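Local coordinates for protein response regulator (Vibrio cholerae O1 biovar El Tor, PDB 7KPO) that binds DNA as the DNA-binding domain of the sensor histidine kinase ChiS, probably letting the kinase act on gene expression directly, at the interface of chains A and B. Coordinates in Å, arbitrary orientation; residue numbers count along the deposited sequence, not the author numbering. Chains: chain A/B, Response regulator.

The interface of chains A and B. Residues chain A 85-88; chain B 95-96, 99.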
ATOM      1  N   LYS A  85      -4.670  -4.642   4.026  1.00 15.85           N
ATOM      2  CA  LYS A  85      -4.377  -3.190   4.152  1.00 16.94           C
ATOM      3  C   LYS A  85      -3.941  -2.761   5.553  1.00 16.68           C
ATOM      4  O   LYS A  85      -3.333  -1.685   5.638  1.00 22.63           O
ATOM      5  CB  LYS A  85      -5.633  -2.407   3.765  1.00 20.97           C
ATOM      6  CG  LYS A  85      -6.093  -2.591   2.328  1.00 23.84           C
ATOM      7  CD  LYS A  85      -5.010  -2.253   1.337  1.00 24.77           C
ATOM      8  CE  LYS A  85      -5.490  -2.196  -0.093  1.00 25.65           C
ATOM      9  NZ  LYS A  85      -4.344  -2.040  -1.018  1.00 25.37           N
ATOM     10  N   GLU A  86      -4.151  -3.588   6.579  1.00 15.71           N
ATOM     11  CA  GLU A  86      -3.883  -3.194   7.992  1.00 15.76           C
ATOM     12  C   GLU A  86      -2.540  -2.470   8.105  1.00 14.10           C
ATOM     13  O   GLU A  86      -1.504  -3.121   7.983  1.00 14.20           O
ATOM     14  CB  GLU A  86      -3.930  -4.413   8.912  1.00 17.41           C
ATOM     15  CG  GLU A  86      -3.693  -4.071  10.372  1.00 20.61           C
ATOM     16  CD  GLU A  86      -3.697  -5.275  11.294  1.00 24.29           C
ATOM     17  OE1 GLU A  86      -4.615  -6.108  11.173  1.00 32.62           O
ATOM     18  OE2 GLU A  86      -2.752  -5.405  12.089  1.00 31.95           O
ATOM     19  N   ALA A  87      -2.584  -1.163   8.352  1.00 14.79           N
ATOM     20  CA  ALA A  87      -1.365  -0.340   8.467  1.00 14.25           C
ATOM     21  C   ALA A  87      -0.656  -0.656   9.779  1.00 14.02           C
ATOM     22  O   ALA A  87      -1.323  -0.951  10.787  1.00 16.47           O
ATOM     23  CB  ALA A  87      -1.715   1.121   8.375  1.00 15.72           C
ATOM     24  N   GLY A  88       0.666  -0.611   9.750  1.00 13.49           N
ATOM     25  CA  GLY A  88       1.430  -0.884  10.969  1.00 14.29           C
ATOM     26  C   GLY A  88       2.837  -1.330  10.623  1.00 13.34           C
ATOM     27  O   GLY A  88       3.185  -1.454   9.449  1.00 13.33           O
TER
ATOM     28  N   GLU B  95      -1.025   5.807   5.458  1.00 10.26           N
ATOM     29  CA  GLU B  95      -1.754   4.536   5.690  0.60 10.49           C
ATOM     30  C   GLU B  95      -2.383   4.533   7.080  1.00 10.63           C
ATOM     31  O   GLU B  95      -3.514   4.083   7.249  1.00 11.50           O
ATOM     32  CB  GLU B  95      -0.819   3.335   5.571  0.60 10.72           C
ATOM     33  CG  GLU B  95      -0.177   3.185   4.210  0.60 10.86           C
ATOM     34  CD  GLU B  95       0.718   1.964   4.141  0.60 11.54           C
ATOM     35  OE1 GLU B  95       0.307   0.905   4.666  0.60 12.67           O
ATOM     36  OE2 GLU B  95       1.838   2.086   3.617  0.60 13.43           O
HETATM   37  N   MSE B  96      -1.640   5.025   8.076  1.00  9.97           N
HETATM   38  CA  MSE B  96      -2.128   5.047   9.444  1.00 11.21           C
HETATM   39  C   MSE B  96      -3.314   6.005   9.570  1.00 11.06           C
HETATM   40  O   MSE B  96      -4.291   5.687  10.250  1.00 11.80           O
HETATM   41  CB  MSE B  96      -0.974   5.391  10.390  1.00 12.64           C
HETATM   42  CG  MSE B  96       0.098   4.312  10.466  1.00 16.07           C
HETATM   43 SE   MSE B  96      -0.483   2.733  11.453  1.00 19.71          SE
HETATM   44  CE  MSE B  96      -0.592   3.330  13.308  1.00 21.16           C
ATOM     45  N   ASP B  99      -6.403   4.375   8.036  1.00 12.47           N
ATOM     46  CA  ASP B  99      -7.009   3.376   8.954  1.00 13.18           C
ATOM     47  C   ASP B  99      -7.745   4.077  10.096  1.00 12.89           C
ATOM     48  O   ASP B  99      -8.826   3.618  10.486  1.00 14.17           O
ATOM     49  CB  ASP B  99      -5.956   2.418   9.509  1.00 14.46           C
ATOM     50  CG  ASP B  99      -5.531   1.343   8.527  1.00 18.75           C
ATOM     51  OD1 ASP B  99      -5.951   1.425   7.351  1.00 22.07           O
ATOM     52  OD2 ASP B  99      -4.816   0.415   8.954  1.00 21.87           O
TER
HETATM   53  O   HOH W   1       1.851   0.375   7.210  1.00 14.33           O
HETATM   54  O   HOH W   2      -3.779   0.022  11.388  1.00 24.21           O
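The loop of chain A between helices 70-83 and 89-106 meets one face of helix 89-106 of chain B, where A:Ala87 sits among B:Glu95, B:Met96 and B:Asp99. This is a loop-to-helix patch of the DNA-binding domain of ChiS, part of a two-fold interface in which the same contact recurs with the chains exchanged; the pairing may belong to the crystal rather than to the working protein. B:Asp99 makes a direct polar link. With chi1 at -78° it turns its carboxylate to the A:Ala87 amide, and the small chi2 turns OD1 back towards CA while OD2 points outward to the loop. The amide N of A:Ala87 donates to this OD2 at 2.8 Å, nearly straight (163° at H), approaching on the syn side of the carboxylate but tilted 25° from its plane. Water 2 also bonds OD2 of B:Asp99, at 2.7 Å, and reaches the carbonyl O of A:Ala87 at 2.7 Å. One carboxylate oxygen thereby serves both backbone polar groups of A:Ala87, the N-H directly and the carbonyl through water. The methyl CB of A:Ala87 points at the helix surface, 3.6 Å from the backbone O of B:Glu95. It also packs against the side-chain CB of B:Glu95 at 3.7 Å. From another side the selenium SE of B:Met96, a selenomethionine, lies 3.7 Å from CB of A:Ala87 and borders its carbonyl carbon too; bends at chi2 and chi3 fold this chain beside the loop. The carboxylate OE1 of B:Glu95 bonds water 1 at 3.0 Å. Water 1 also bonds the amide N of A:Gly88 at 3.0 Å and, at a longer distance, the carbonyl O of the same residue. A:Lys85 and A:Glu86 contribute little buried surface.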